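Local coordinates for protein acetylene hydratase Ahy (Pelobacter acetylenicus, PDB 2E7Z) that catalyses the hydration of acetylene to acetaldehyde, using a tungsten bis(molybdopterin guanine dinucleotide) cofactor and one [4Fe-4S] cluster, at residues Lys90-Ile94 with Gln433-Val437; Ala397-Glu401 with Lys428-Gln433. One frame throughout, in Å; residues are numbered along the deposited sequence. Where two conformers were deposited one is given.

Contact 1 of 2, residues Lys90-Ile94 with Gln433-Val437; sequences KLKKI and QDLVV
D434 and L435 meet K90, L91 and I94 where helix 80-98 packs on the mixed sheet of an alpha/beta domain, near the start of strand 435-440. The helix segment and the strand run at 136° to each other, N to C, their axes 10.0 Å apart at closest approach. Following the strand side in order, D434 comes first, still in the turn. Its CB lies 3.7 Å from I94 CD1, the two side chains crossing at a slant, while its backbone pairs with K407, just before strand 408-412, the neighbour of 435-440 in the sheet. The carbonyl of D434 takes the one hydrogen bond between the segments: K90 NZ to D434 O, 2.8 Å in one of the two conformers of K90, so it need not hold in both. The angle at the oxygen is 148° and the ammonium group stands 22° from the carbonyl plane. With CG trans to the backbone N and bends at chi2 and chi3, the lysine chain runs past L435 in the opposite direction, and its CG rests 4.0 Å from L435 CB. The D434 carboxylate is not in contact with this amine. L435 follows, at the first position of the strand, and is the apolar centre of the contact. I94 meets it at about a right angle, I94 CD1 3.5 Å from L435 CB; A408 of strand 408-412 touches I94, and Y452 of strand 452-455 touches L435. Further out along L435, its CD2 methyl reaches the helix itself, 4.0 Å from L91 N and 4.2 Å from L91 CB.

Contact 2 of 2, residues Ala397-Glu401 with Lys428-Gln433; sequences AMATE and KGLMNQ. With NA (sodium ion), chain B.
The amide of Q433 lies flat against M398: one face carries the M398 chain, with M398 CE 3.8 Å over Q433 CD and M398 CG 3.5 Å from Q433 NE2. At the nitrogen end of the amide, Q433 NE2 gives hydrogen bonds to G429 O and V406 O. This is where the C-terminal turns of helices 391-400 and 423-431 pack together, the second helix being the one that crosses over between neighbouring parallel strands 408-412 and 435-440. A bend at chi2 (-53°) folds the Q433 chain back onto its own helix end. Q433 NE2 approaches G429 O above the carbonyl plane at 3.1 Å, from the face opposite N432 N, and so two donors grip that last-turn carbonyl. An alanine in place of Q433 would remove the amide and would probably leave V406 O without this donor, G429 O with one fewer, and the M398 methyl without its flat support. The absence of a side chain at G429 lets the two backbones come very close, G429 CA 3.5 Å from M398 CB. A399 CB leans on the extended aliphatic part of K428, 3.7 Å from its CG. The amide of N432 is turned 38° from the E401 carboxylate. N432 OD1 and M398 O, both acceptors, approach closely without bonding. E401, just past its helix with positive phi, binds the sodium ion through OE2, which also accepts from K407 NZ. Three waters help complete the sodium shell, and one of them, 2.2 Å from the ion, takes a hydrogen bond from N432 ND2 at 2.6 Å.

Overall arrangement
Contacts 1 and 2 share Q433, in the short turn between helix 423-431 and strand 435-440; their centres are about 13 Å apart. Contact 2 is nested inside the long chain loop that contact 1 closes. Between them they hold both ends of this turn: helix 80-98 against the strand side, helix 391-400 against the helix side, with K407 and strand 408-412 touching both. The sodium ion lies nearby too, about 8 Å from the D434 side chain. The cofactor is farther off: the L430 side chain is about 11 Å from an MGD and about 8 Å from that of cofactor-binding N415, and the L435 side chain is about 12 Å from that of Y439, also cofactor-binding.

Contact 1 of 2, residues Lys90-Ile94 with Gln433-Val437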
ATOM      1  N   LYS A  90     -26.029  -1.734  17.691  0.50  9.46           N
ATOM      2  CA  LYS A  90     -25.806  -3.012  17.023  0.50 10.80           C
ATOM      3  C   LYS A  90     -24.423  -3.593  17.324  0.50  9.31           C
ATOM      4  O   LYS A  90     -24.286  -4.792  17.546  0.50  7.48           O
ATOM      5  CB  LYS A  90     -26.014  -2.882  15.516  0.50 11.41           C
ATOM      6  CG  LYS A  90     -25.895  -4.210  14.781  0.50 12.42           C
ATOM      7  CD  LYS A  90     -26.836  -4.329  13.579  0.50 17.28           C
ATOM      8  CE  LYS A  90     -27.304  -5.774  13.422  0.50 16.85           C
ATOM      9  NZ  LYS A  90     -28.025  -6.032  12.159  0.50 20.85           N
ATOM     10  N   LEU A  91     -23.398  -2.743  17.345  1.00 10.71           N
ATOM     11  CA  LEU A  91     -22.062  -3.207  17.688  1.00 10.76           C
ATOM     12  C   LEU A  91     -22.000  -3.769  19.119  1.00 11.71           C
ATOM     13  O   LEU A  91     -21.351  -4.777  19.366  1.00 11.51           O
ATOM     14  CB  LEU A  91     -21.073  -2.060  17.541  1.00 10.90           C
ATOM     15  CG  LEU A  91     -19.603  -2.396  17.784  1.00 10.26           C
ATOM     16  CD1 LEU A  91     -19.153  -3.441  16.786  1.00 10.65           C
ATOM     17  CD2 LEU A  91     -18.796  -1.115  17.665  1.00  9.88           C
ATOM     18  N   LYS A  92     -22.677  -3.110  20.064  1.00 11.73           N
ATOM     19  CA  LYS A  92     -22.720  -3.638  21.431  1.00 12.54           C
ATOM     20  C   LYS A  92     -23.306  -5.047  21.469  1.00 12.36           C
ATOM     21  O   LYS A  92     -22.788  -5.923  22.163  1.00 13.15           O
ATOM     22  CB  LYS A  92     -23.544  -2.723  22.347  1.00 13.27           C
ATOM     23  CG  LYS A  92     -22.809  -1.464  22.737  1.00 13.62           C
ATOM     24  CD  LYS A  92     -23.773  -0.475  23.409  1.00 17.09           C
ATOM     25  CE  LYS A  92     -23.057   0.806  23.765  1.00 19.68           C
ATOM     26  NZ  LYS A  92     -23.998   1.786  24.397  1.00 22.56           N
ATOM     27  N   LYS A  93     -24.386  -5.266  20.730  1.00 13.07           N
ATOM     28  CA  LYS A  93     -25.010  -6.595  20.672  1.00 13.70           C
ATOM     29  C   LYS A  93     -24.077  -7.630  20.053  1.00 13.27           C
ATOM     30  O   LYS A  93     -23.970  -8.765  20.547  1.00 13.12           O
ATOM     31  CB  LYS A  93     -26.341  -6.551  19.899  1.00 14.16           C
ATOM     32  CG  LYS A  93     -27.449  -5.814  20.643  1.00 18.45           C
ATOM     33  CD  LYS A  93     -28.675  -5.603  19.742  1.00 23.14           C
ATOM     34  CE  LYS A  93     -29.467  -6.897  19.522  1.00 27.58           C
ATOM     35  NZ  LYS A  93     -29.919  -7.518  20.821  1.00 31.40           N
ATOM     36  N   ILE A  94     -23.398  -7.229  18.976  1.00 11.47           N
ATOM     37  CA  ILE A  94     -22.471  -8.118  18.302  1.00 11.63           C
ATOM     38  C   ILE A  94     -21.304  -8.500  19.236  1.00 11.77           C
ATOM     39  O   ILE A  94     -20.929  -9.686  19.369  1.00 11.18           O
ATOM     40  CB  ILE A  94     -21.992  -7.489  16.977  1.00 10.97           C
ATOM     41  CG1 ILE A  94     -23.161  -7.467  15.985  1.00 11.37           C
ATOM     42  CG2 ILE A  94     -20.797  -8.274  16.417  1.00 10.63           C
ATOM     43  CD1 ILE A  94     -22.897  -6.560  14.787  1.00 11.46           C
ATOM     44  N   GLN A 433     -21.984 -10.742   7.449  1.00  6.94           N
ATOM     45  CA  GLN A 433     -21.897  -9.749   8.530  1.00  7.78           C
ATOM     46  C   GLN A 433     -23.247  -9.383   9.093  1.00  8.49           C
ATOM     47  O   GLN A 433     -24.235  -9.382   8.377  1.00  8.67           O
ATOM     48  CB  GLN A 433     -21.178  -8.473   8.050  1.00  7.92           C
ATOM     49  CG  GLN A 433     -19.736  -8.693   7.601  1.00  6.95           C
ATOM     50  CD  GLN A 433     -18.957  -9.411   8.694  1.00  7.65           C
ATOM     51  OE1 GLN A 433     -18.567  -8.796   9.674  1.00  7.54           O
ATOM     52  NE2 GLN A 433     -18.757 -10.721   8.540  1.00  7.25           N
ATOM     53  N   ASP A 434     -23.259  -9.084  10.394  1.00  8.11           N
ATOM     54  CA  ASP A 434     -24.449  -8.523  11.044  1.00  9.02           C
ATOM     55  C   ASP A 434     -24.447  -6.989  10.981  1.00  8.66           C
ATOM     56  O   ASP A 434     -25.508  -6.373  11.007  1.00 10.60           O
ATOM     57  CB  ASP A 434     -24.503  -8.978  12.503  1.00  9.87           C
ATOM     58  CG  ASP A 434     -24.799 -10.442  12.643  1.00 13.13           C
ATOM     59  OD1 ASP A 434     -25.472 -11.012  11.757  1.00 17.60           O
ATOM     60  OD2 ASP A 434     -24.368 -11.015  13.653  1.00 17.26           O
ATOM     61  N   LEU A 435     -23.272  -6.375  10.835  1.00  8.05           N
ATOM     62  CA  LEU A 435     -23.147  -4.920  10.737  1.00  7.58           C
ATOM     63  C   LEU A 435     -22.003  -4.560   9.827  1.00  7.86           C
ATOM     64  O   LEU A 435     -20.884  -5.004  10.062  1.00  7.89           O
ATOM     65  CB  LEU A 435     -22.897  -4.291  12.114  1.00  8.37           C
ATOM     66  CG  LEU A 435     -22.620  -2.781  12.160  1.00  9.26           C
ATOM     67  CD1 LEU A 435     -23.835  -1.961  11.710  1.00 10.74           C
ATOM     68  CD2 LEU A 435     -22.255  -2.351  13.560  1.00 10.42           C
ATOM     69  N   VAL A 436     -22.279  -3.750   8.807  1.00  6.59           N
ATOM     70  CA  VAL A 436     -21.234  -3.210   7.933  1.00  7.17           C
ATOM     71  C   VAL A 436     -21.410  -1.708   7.867  1.00  7.21           C
ATOM     72  O   VAL A 436     -22.528  -1.211   7.607  1.00  7.03           O
ATOM     73  CB  VAL A 436     -21.289  -3.818   6.519  1.00  7.09           C
ATOM     74  CG1 VAL A 436     -20.299  -3.166   5.536  1.00  7.32           C
ATOM     75  CG2 VAL A 436     -21.117  -5.320   6.597  1.00  8.30           C
ATOM     76  N   VAL A 437     -20.342  -0.973   8.148  1.00  6.69           N
ATOM     77  CA  VAL A 437     -20.351   0.487   8.044  1.00  7.45           C
ATOM     78  C   VAL A 437     -19.288   0.892   7.041  1.00  7.03           C
ATOM     79  O   VAL A 437     -18.140   0.427   7.131  1.00  7.10           O
ATOM     80  CB  VAL A 437     -20.038   1.122   9.411  1.00  7.68           C
ATOM     81  CG1 VAL A 437     -19.901   2.656   9.296  1.00  8.55           C
ATOM     82  CG2 VAL A 437     -21.063   0.706  10.490  1.00  8.88           C
TER

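Contact 2 of 2, residues Ala397-Glu401 with Lys428-Gln433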
ATOM      1  N   ALA A 397     -12.715 -15.680   8.178  1.00  7.02           N
ATOM      2  CA  ALA A 397     -13.459 -15.733   9.442  1.00  7.38           C
ATOM      3  C   ALA A 397     -14.825 -15.108   9.242  1.00  7.54           C
ATOM      4  O   ALA A 397     -15.830 -15.603   9.734  1.00  7.76           O
ATOM      5  CB  ALA A 397     -12.690 -15.015  10.536  1.00  7.22           C
ATOM      6  N   MET A 398     -14.850 -14.011   8.496  1.00  6.90           N
ATOM      7  CA  MET A 398     -16.133 -13.389   8.133  1.00  6.79           C
ATOM      8  C   MET A 398     -17.073 -14.367   7.421  1.00  6.99           C
ATOM      9  O   MET A 398     -18.260 -14.477   7.771  1.00  7.81           O
ATOM     10  CB  MET A 398     -15.909 -12.144   7.277  1.00  7.13           C
ATOM     11  CG  MET A 398     -15.271 -11.017   8.078  1.00  6.95           C
ATOM     12  SD  MET A 398     -14.566  -9.732   7.005  1.00  7.73           S
ATOM     13  CE  MET A 398     -16.085  -9.002   6.309  1.00  9.86           C
ATOM     14  N   ALA A 399     -16.525 -15.112   6.468  1.00  7.16           N
ATOM     15  CA  ALA A 399     -17.301 -16.004   5.611  1.00  7.23           C
ATOM     16  C   ALA A 399     -17.701 -17.314   6.288  1.00  7.36           C
ATOM     17  O   ALA A 399     -18.805 -17.809   6.106  1.00  8.66           O
ATOM     18  CB  ALA A 399     -16.500 -16.316   4.327  1.00  7.97           C
ATOM     19  N   THR A 400     -16.774 -17.902   7.050  1.00  7.59           N
ATOM     20  CA  THR A 400     -16.960 -19.274   7.567  1.00  8.76           C
ATOM     21  C   THR A 400     -17.180 -19.353   9.070  1.00  8.97           C
ATOM     22  O   THR A 400     -17.528 -20.413   9.572  1.00  9.43           O
ATOM     23  CB  THR A 400     -15.749 -20.196   7.262  1.00  9.06           C
ATOM     24  OG1 THR A 400     -14.610 -19.737   7.997  1.00  9.30           O
ATOM     25  CG2 THR A 400     -15.464 -20.228   5.743  1.00 10.29           C
ATOM     26  N   GLU A 401     -16.928 -18.256   9.776  1.00  8.08           N
ATOM     27  CA  GLU A 401     -16.985 -18.205  11.238  1.00  8.32           C
ATOM     28  C   GLU A 401     -15.825 -18.972  11.889  1.00  8.73           C
ATOM     29  O   GLU A 401     -15.846 -19.227  13.100  1.00  9.55           O
ATOM     30  CB  GLU A 401     -18.353 -18.670  11.803  1.00  8.18           C
ATOM     31  CG  GLU A 401     -19.499 -17.963  11.091  1.00  9.54           C
ATOM     32  CD  GLU A 401     -20.777 -17.852  11.902  1.00 10.10           C
ATOM     33  OE1 GLU A 401     -20.713 -18.070  13.117  1.00 12.88           O
ATOM     34  OE2 GLU A 401     -21.817 -17.518  11.293  1.00  9.55           O
ATOM     35  N   LYS A 428     -18.505 -13.052   0.087  1.00  7.13           N
ATOM     36  CA  LYS A 428     -19.128 -14.000   0.996  1.00  7.39           C
ATOM     37  C   LYS A 428     -18.969 -13.518   2.456  1.00  6.78           C
ATOM     38  O   LYS A 428     -19.904 -13.584   3.261  1.00  7.55           O
ATOM     39  CB  LYS A 428     -18.520 -15.409   0.834  1.00  7.36           C
ATOM     40  CG  LYS A 428     -19.144 -16.403   1.791  1.00  8.11           C
ATOM     41  CD  LYS A 428     -18.614 -17.793   1.619  1.00  8.92           C
ATOM     42  CE  LYS A 428     -19.214 -18.637   2.727  1.00 11.47           C
ATOM     43  NZ  LYS A 428     -18.952 -20.086   2.558  1.00 11.48           N
ATOM     44  N   GLY A 429     -17.774 -13.033   2.781  1.00  6.86           N
ATOM     45  CA  GLY A 429     -17.492 -12.521   4.126  1.00  6.89           C
ATOM     46  C   GLY A 429     -18.419 -11.367   4.479  1.00  6.70           C
ATOM     47  O   GLY A 429     -19.053 -11.353   5.518  1.00  6.77           O
ATOM     48  N   LEU A 430     -18.518 -10.386   3.572  1.00  6.45           N
ATOM     49  CA  LEU A 430     -19.413  -9.239   3.783  1.00  6.92           C
ATOM     50  C   LEU A 430     -20.884  -9.678   3.910  1.00  7.33           C
ATOM     51  O   LEU A 430     -21.608  -9.190   4.782  1.00  7.64           O
ATOM     52  CB  LEU A 430     -19.231  -8.208   2.643  1.00  7.13           C
ATOM     53  CG  LEU A 430     -17.867  -7.497   2.745  1.00  8.95           C
ATOM     54  CD1 LEU A 430     -17.624  -6.742   1.409  1.00  9.74           C
ATOM     55  CD2 LEU A 430     -17.845  -6.530   3.920  1.00 10.18           C
ATOM     56  N   MET A 431     -21.314 -10.628   3.087  1.00  7.36           N
ATOM     57  CA  MET A 431     -22.702 -11.110   3.146  1.00  7.58           C
ATOM     58  C   MET A 431     -23.013 -11.866   4.452  1.00  8.48           C
ATOM     59  O   MET A 431     -24.182 -12.045   4.783  1.00  8.80           O
ATOM     60  CB  MET A 431     -23.038 -11.977   1.919  1.00  8.38           C
ATOM     61  CG  MET A 431     -23.119 -11.183   0.617  1.00  9.02           C
ATOM     62  SD  MET A 431     -24.452  -9.969   0.670  1.00 10.03           S
ATOM     63  CE  MET A 431     -25.901 -11.026   0.827  1.00 11.52           C
ATOM     64  N   ASN A 432     -21.994 -12.280   5.199  1.00  7.94           N
ATOM     65  CA  ASN A 432     -22.230 -12.971   6.475  1.00  7.56           C
ATOM     66  C   ASN A 432     -22.123 -12.045   7.689  1.00  7.36           C
ATOM     67  O   ASN A 432     -22.194 -12.514   8.812  1.00  9.10           O
ATOM     68  CB  ASN A 432     -21.252 -14.143   6.604  1.00  7.65           C
ATOM     69  CG  ASN A 432     -21.685 -15.169   7.632  1.00  8.67           C
ATOM     70  OD1 ASN A 432     -20.843 -15.744   8.336  1.00 12.20           O
ATOM     71  ND2 ASN A 432     -22.949 -15.444   7.699  1.00  8.19           N
ATOM     72  N   GLN A 433     -21.984 -10.742   7.449  1.00  6.94           N
ATOM     73  CA  GLN A 433     -21.897  -9.749   8.530  1.00  7.78           C
ATOM     74  C   GLN A 433     -23.247  -9.383   9.093  1.00  8.49           C
ATOM     75  O   GLN A 433     -24.235  -9.382   8.377  1.00  8.67           O
ATOM     76  CB  GLN A 433     -21.178  -8.473   8.050  1.00  7.92           C
ATOM     77  CG  GLN A 433     -19.736  -8.693   7.601  1.00  6.95           C
ATOM     78  CD  GLN A 433     -18.957  -9.411   8.694  1.00  7.65           C
ATOM     79  OE1 GLN A 433     -18.567  -8.796   9.674  1.00  7.54           O
ATOM     80  NE2 GLN A 433     -18.757 -10.721   8.540  1.00  7.25           N
TER
HETATM   81 NA    NA B1001     -23.501 -18.493  10.617  1.00  8.15          NA
HETATM   82  O   HOH W   1     -24.109 -16.655   9.648  1.00 10.83           O
HETATM   83  O   HOH W   2     -22.464 -19.083   8.921  1.00 11.67           O
HETATM   84  O   HOH W   3     -25.256 -19.428   9.907  1.00  9.61           O